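Long-range contacts in Asp/Glu-specific dipeptidyl-peptidase (Flavobacterium psychrophilum, PDB 5JXF), which removes dipeptides from the N-terminus of oligopeptides as a serine peptidase of family S46, strictly requiring aspartate or glutamate at the P1 position: residues A[139-144]-A[201-206]; A[76-81]-A[283-288]. One frame throughout, in Å; residues are numbered along the deposited sequence.

Contact 1: A[139-144]-A[201-206]; sequences TFIVSI and FVTEVF
Ile144 runs alongside Phe201, with CG1 of Ile144 3.6 Å from CE2 of the Phe201 ring. On the same face of the sheet the bent chain of Ile141 (chi1 -58°, chi2 -51°) carries its CD1 back across the strand pair to CG2 of Thr203, 3.7 Å away, and close to CD2 of Phe201. Farther along this face CG2 of Thr139 packs on CB of Thr203, and the hydroxyl of Thr203 bonds to the backbone O of Glu186 on the next strand. On the other face the rings of Phe140 and Phe206 meet obliquely, planes at 81°, with CD1 of Phe140 3.6 Å from CE1 of Phe206, and both also meet Tyr261. Farther along, CG2 of Val142 touches CG of Glu204 at 3.6 Å, the two side chains at about a right angle. The carboxylate of Glu204 lies beyond this apolar contact, where OE2 accepts bonds from Trp184 and Gln185. Between the faces runs the backbone pairing. Phe140 N reaches Glu204 O at 2.9 Å, and Glu204 N returns to Phe140 O at 3.0 Å. Then the register slips: Val202 O takes Val142 N at 2.9 Å and, weakly, Ser143 N, while Val202 N bonds to Ser143 O. The extra residue turns CB of Val142 toward Val202, and Ser143 OG, flanking CB and CG2 of Val202, bonds to Asn145 OD1. Two antiparallel strands with Val142 and Ser143 both opposite Val202 form a classic beta bulge, here within the antiparallel sheet that contains strands 138-146 and 197-214, consistent with one barrel of the chymotrypsin-like double-barrel fold of S46 peptidases.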
loop_
_atom_site.group_PDB
_atom_site.type_symbol
_atom_site.label_atom_id
_atom_site.label_comp_id
_atom_site.label_asym_id
_atom_site.label_seq_id
_atom_site.Cartn_x
_atom_site.Cartn_y
_atom_site.Cartn_z
ATOM N N THR A 139 0.667 38.777 5.046
ATOM C CA THR A 139 1.447 39.774 4.334
ATOM C C THR A 139 1.159 39.844 2.842
ATOM O O THR A 139 1.339 38.860 2.125
ATOM C CB THR A 139 2.949 39.493 4.510
ATOM O OG1 THR A 139 3.288 39.521 5.903
ATOM C CG2 THR A 139 3.779 40.507 3.727
ATOM N N PHE A 140 0.750 41.013 2.365
ATOM C CA PHE A 140 0.561 41.235 0.935
ATOM C C PHE A 140 1.779 41.836 0.262
ATOM O O PHE A 140 2.461 42.699 0.837
ATOM C CB PHE A 140 -0.658 42.136 0.704
ATOM C CG PHE A 140 -1.950 41.476 1.057
ATOM C CD1 PHE A 140 -2.368 41.405 2.373
ATOM C CD2 PHE A 140 -2.736 40.902 0.074
ATOM C CE1 PHE A 140 -3.579 40.786 2.711
ATOM C CE2 PHE A 140 -3.938 40.279 0.395
ATOM C CZ PHE A 140 -4.361 40.224 1.722
ATOM N N ILE A 141 2.066 41.379 -0.956
ATOM C CA ILE A 141 3.170 41.949 -1.722
ATOM C C ILE A 141 2.729 43.154 -2.574
ATOM O O ILE A 141 1.850 43.037 -3.445
ATOM C CB ILE A 141 3.823 40.926 -2.657
ATOM C CG1 ILE A 141 4.340 39.717 -1.865
ATOM C CG2 ILE A 141 4.989 41.600 -3.412
ATOM C CD1 ILE A 141 5.213 40.103 -0.683
ATOM N N VAL A 142 3.328 44.312 -2.304
ATOM C CA VAL A 142 3.029 45.530 -3.077
ATOM C C VAL A 142 3.855 45.542 -4.350
ATOM O O VAL A 142 3.334 45.760 -5.434
ATOM C CB VAL A 142 3.313 46.817 -2.242
ATOM C CG1 VAL A 142 3.022 48.105 -3.066
ATOM C CG2 VAL A 142 2.439 46.796 -0.966
ATOM N N SER A 143 5.147 45.262 -4.228
ATOM C CA SER A 143 6.044 45.366 -5.370
ATOM C C SER A 143 7.316 44.564 -5.144
ATOM O O SER A 143 7.699 44.310 -4.009
ATOM C CB SER A 143 6.399 46.838 -5.641
ATOM O OG SER A 143 7.304 47.327 -4.666
ATOM N N ILE A 144 7.960 44.188 -6.245
ATOM C CA ILE A 144 9.148 43.342 -6.254
ATOM C C ILE A 144 10.299 44.096 -6.927
ATOM O O ILE A 144 10.252 44.373 -8.125
ATOM C CB ILE A 144 8.866 42.026 -6.990
ATOM C CG1 ILE A 144 7.764 41.246 -6.262
ATOM C CG2 ILE A 144 10.115 41.164 -7.100
ATOM C CD1 ILE A 144 7.254 40.041 -7.026
ATOM N N PHE A 201 11.253 43.525 -1.263
ATOM C CA PHE A 201 9.811 43.429 -1.334
ATOM C C PHE A 201 9.186 44.491 -0.449
ATOM O O PHE A 201 9.400 44.512 0.765
ATOM C CB PHE A 201 9.336 42.029 -0.896
ATOM C CG PHE A 201 9.724 40.933 -1.845
ATOM C CD1 PHE A 201 11.040 40.495 -1.921
ATOM C CD2 PHE A 201 8.768 40.318 -2.640
ATOM C CE1 PHE A 201 11.403 39.471 -2.790
ATOM C CE2 PHE A 201 9.121 39.302 -3.513
ATOM C CZ PHE A 201 10.440 38.873 -3.587
ATOM N N VAL A 202 8.433 45.385 -1.075
ATOM C CA VAL A 202 7.565 46.284 -0.348
ATOM C C VAL A 202 6.308 45.501 -0.010
ATOM O O VAL A 202 5.737 44.832 -0.871
ATOM C CB VAL A 202 7.182 47.532 -1.162
ATOM C CG1 VAL A 202 6.205 48.371 -0.364
ATOM C CG2 VAL A 202 8.424 48.344 -1.537
ATOM N N THR A 203 5.873 45.591 1.239
ATOM C CA THR A 203 4.793 44.751 1.707
ATOM C C THR A 203 3.890 45.482 2.659
ATOM O O THR A 203 4.266 46.529 3.242
ATOM C CB THR A 203 5.321 43.494 2.447
ATOM O OG1 THR A 203 5.853 43.889 3.719
ATOM C CG2 THR A 203 6.405 42.780 1.631
ATOM N N GLU A 204 2.691 44.937 2.798
ATOM C CA GLU A 204 1.734 45.359 3.810
ATOM C C GLU A 204 1.464 44.184 4.750
ATOM O O GLU A 204 0.966 43.141 4.329
ATOM C CB GLU A 204 0.426 45.845 3.176
ATOM C CG GLU A 204 0.596 46.976 2.174
ATOM C CD GLU A 204 -0.742 47.592 1.756
ATOM O OE1 GLU A 204 -1.800 46.934 1.962
ATOM O OE2 GLU A 204 -0.729 48.734 1.224
ATOM N N VAL A 205 1.786 44.369 6.025
ATOM C CA VAL A 205 1.612 43.312 7.008
ATOM C C VAL A 205 0.375 43.517 7.845
ATOM O O VAL A 205 0.341 44.389 8.711
ATOM C CB VAL A 205 2.825 43.228 7.932
ATOM C CG1 VAL A 205 2.718 41.989 8.840
ATOM C CG2 VAL A 205 4.092 43.186 7.102
ATOM N N PHE A 206 -0.663 42.733 7.596
ATOM C CA PHE A 206 -1.846 42.850 8.437
ATOM C C PHE A 206 -1.666 41.995 9.703
ATOM O O PHE A 206 -1.040 40.937 9.655
ATOM C CB PHE A 206 -3.105 42.462 7.640
ATOM C CG PHE A 206 -3.436 43.451 6.542
ATOM C CD1 PHE A 206 -2.719 43.440 5.347
ATOM C CD2 PHE A 206 -4.419 44.426 6.729
ATOM C CE1 PHE A 206 -2.999 44.345 4.356
ATOM C CE2 PHE A 206 -4.689 45.352 5.741
ATOM C CZ PHE A 206 -3.974 45.320 4.551
#

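Contact 2: A[76-81]-A[283-288]; sequences DAVPHF and MGYPGK
Tyr285 and His80 form an offset stack that joins two antiparallel sheets, consistent with the two barrels of the chymotrypsin-like fold, His80 standing on short strand 80-81 of one and Tyr285 just beyond the end of strand 279-284 of the other. With chi1 at -57°, CG of Tyr285 lies anti to its carbonyl carbon, and the ring is laid over the loop that leads into strand 80-81. CB of Tyr285 sits above the face of the imidazole, 3.5 Å from CE1 of His80. Next, CG of Tyr285 comes over the centre of that ring, and its CD2 lies 3.4 Å from CD2 of His80; the planes are only 11° apart. CB of His80 in turn rests over the phenol face, 3.8 Å from its centroid, while ND1 of His80 is bonded to Cys85 O. Across the ring from CD2, CE1 of Tyr285 meets the backbone at C of Pro79 and N of His80. Replacing Tyr285 with an alanine would probably strip the imidazole of its cover on this face and leave the carbonyl of Val78 without its hydroxyl mate, in a buried place. The side chain of Val78 packs nearby, CG2 4.1 Å from SD of Met283 and CG1 against the backbone O of Met283. At the tip, Tyr285 OH donates to Val78 O over 2.6 Å, in the carbonyl plane and at a C=O...O angle of 148°.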
loop_
_atom_site.group_PDB
_atom_site.type_symbol
_atom_site.label_atom_id
_atom_site.label_comp_id
_atom_site.label_asym_id
_atom_site.label_seq_id
_atom_site.Cartn_x
_atom_site.Cartn_y
_atom_site.Cartn_z
ATOM N N ASP A 76 -2.163 40.394 -5.686
ATOM C CA ASP A 76 -2.988 41.059 -4.676
ATOM C C ASP A 76 -3.954 40.134 -3.949
ATOM O O ASP A 76 -4.470 40.474 -2.891
ATOM C CB ASP A 76 -3.771 42.200 -5.322
ATOM C CG ASP A 76 -2.848 43.312 -5.827
ATOM O OD1 ASP A 76 -1.866 43.622 -5.115
ATOM O OD2 ASP A 76 -3.069 43.823 -6.942
ATOM N N ALA A 77 -4.188 38.956 -4.512
ATOM C CA ALA A 77 -5.101 38.013 -3.893
ATOM C C ALA A 77 -4.356 36.858 -3.191
ATOM O O ALA A 77 -4.994 35.944 -2.644
ATOM C CB ALA A 77 -6.072 37.474 -4.943
ATOM N N VAL A 78 -3.023 36.894 -3.203
ATOM C CA VAL A 78 -2.237 35.805 -2.605
ATOM C C VAL A 78 -1.222 36.272 -1.547
ATOM O O VAL A 78 -0.038 36.469 -1.830
ATOM C CB VAL A 78 -1.501 35.003 -3.692
ATOM C CG1 VAL A 78 -0.871 33.755 -3.096
ATOM C CG2 VAL A 78 -2.497 34.588 -4.798
ATOM N N PRO A 79 -1.692 36.432 -0.307
ATOM C CA PRO A 79 -0.752 36.857 0.733
ATOM C C PRO A 79 -0.021 35.696 1.433
ATOM O O PRO A 79 -0.474 34.529 1.443
ATOM C CB PRO A 79 -1.650 37.600 1.723
ATOM C CG PRO A 79 -3.001 36.899 1.586
ATOM C CD PRO A 79 -3.101 36.481 0.139
ATOM N N HIS A 80 1.122 36.051 2.002
ATOM C CA HIS A 80 1.914 35.200 2.876
ATOM C C HIS A 80 1.141 34.991 4.167
ATOM O O HIS A 80 0.738 35.964 4.801
ATOM C CB HIS A 80 3.261 35.872 3.171
ATOM C CG HIS A 80 4.415 34.953 3.322
ATOM N ND1 HIS A 80 4.279 33.610 3.660
ATOM C CD2 HIS A 80 5.744 35.161 3.219
ATOM C CE1 HIS A 80 5.462 33.053 3.724
ATOM N NE2 HIS A 80 6.380 33.977 3.470
ATOM N N PHE A 81 0.961 33.739 4.578
ATOM C CA PHE A 81 0.194 33.437 5.787
ATOM C C PHE A 81 1.120 33.092 6.952
ATOM O O PHE A 81 1.711 32.017 7.004
ATOM C CB PHE A 81 -0.794 32.281 5.528
ATOM C CG PHE A 81 -1.771 32.053 6.648
ATOM C CD1 PHE A 81 -2.979 32.721 6.667
ATOM C CD2 PHE A 81 -1.479 31.168 7.675
ATOM C CE1 PHE A 81 -3.897 32.514 7.694
ATOM C CE2 PHE A 81 -2.391 30.950 8.703
ATOM C CZ PHE A 81 -3.596 31.635 8.716
ATOM N N MET A 283 0.489 29.777 -7.160
ATOM C CA MET A 283 1.248 30.927 -6.676
ATOM C C MET A 283 1.401 30.800 -5.161
ATOM O O MET A 283 0.439 30.528 -4.457
ATOM C CB MET A 283 0.534 32.234 -7.049
ATOM C CG MET A 283 1.402 33.489 -6.961
ATOM S SD MET A 283 0.535 35.005 -7.555
ATOM C CE MET A 283 -0.484 34.196 -8.811
ATOM N N GLY A 284 2.608 30.946 -4.646
ATOM C CA GLY A 284 2.758 30.821 -3.214
ATOM C C GLY A 284 4.117 31.220 -2.709
ATOM O O GLY A 284 4.900 31.869 -3.416
ATOM N N TYR A 285 4.395 30.835 -1.468
ATOM C CA TYR A 285 5.647 31.212 -0.826
ATOM C C TYR A 285 6.484 29.988 -0.397
ATOM O O TYR A 285 6.685 29.741 0.797
ATOM C CB TYR A 285 5.360 32.119 0.371
ATOM C CG TYR A 285 4.584 33.373 -0.000
ATOM C CD1 TYR A 285 3.201 33.323 -0.186
ATOM C CD2 TYR A 285 5.228 34.607 -0.140
ATOM C CE1 TYR A 285 2.490 34.450 -0.541
ATOM C CE2 TYR A 285 4.503 35.759 -0.498
ATOM C CZ TYR A 285 3.148 35.665 -0.688
ATOM O OH TYR A 285 2.403 36.755 -1.024
ATOM N N PRO A 286 7.003 29.244 -1.380
ATOM C CA PRO A 286 7.849 28.081 -1.086
ATOM C C PRO A 286 9.058 28.485 -0.249
ATOM O O PRO A 286 9.768 29.448 -0.571
ATOM C CB PRO A 286 8.274 27.590 -2.471
ATOM C CG PRO A 286 8.198 28.794 -3.347
ATOM C CD PRO A 286 6.998 29.570 -2.817
ATOM N N GLY A 287 9.252 27.758 0.845
ATOM C CA GLY A 287 10.281 28.063 1.817
ATOM C C GLY A 287 11.703 27.844 1.339
ATOM O O GLY A 287 12.503 28.785 1.275
ATOM N N LYS A 288 12.036 26.604 0.999
ATOM C CA LYS A 288 13.416 26.295 0.664
ATOM C C LYS A 288 13.540 25.221 -0.409
ATOM O O LYS A 288 12.754 24.285 -0.467
ATOM C CB LYS A 288 14.184 25.881 1.928
ATOM C CG LYS A 288 15.695 25.821 1.717
ATOM C CD LYS A 288 16.469 25.650 3.017
ATOM C CE LYS A 288 16.100 24.355 3.720
ATOM N NZ LYS A 288 16.905 24.145 4.962
#

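Overall arrangement
Contact 1 lies within one sheet and contact 2 between two, yet they meet where strand 80-81 pairs with strand 138-146: Thr139 O and His80 N are 2.8 Å apart, a probable hydrogen bond, and the Phe140 ring packs on Pro79. Contact 1 is farther from the centre of the chain, partly buried, and relies on repeated backbone bonds with apolar groups on both faces. Contact 2 is wholly buried and smaller, and depends on one ring stack and a side-chain hydroxyl bound to a backbone carbonyl. It is also nearer the chemistry: the side chain of Tyr285 is about 9 Å from that of Ser662, the probable nucleophile, whereas contact 1 lies away from the catalytic and dipeptide-binding residues.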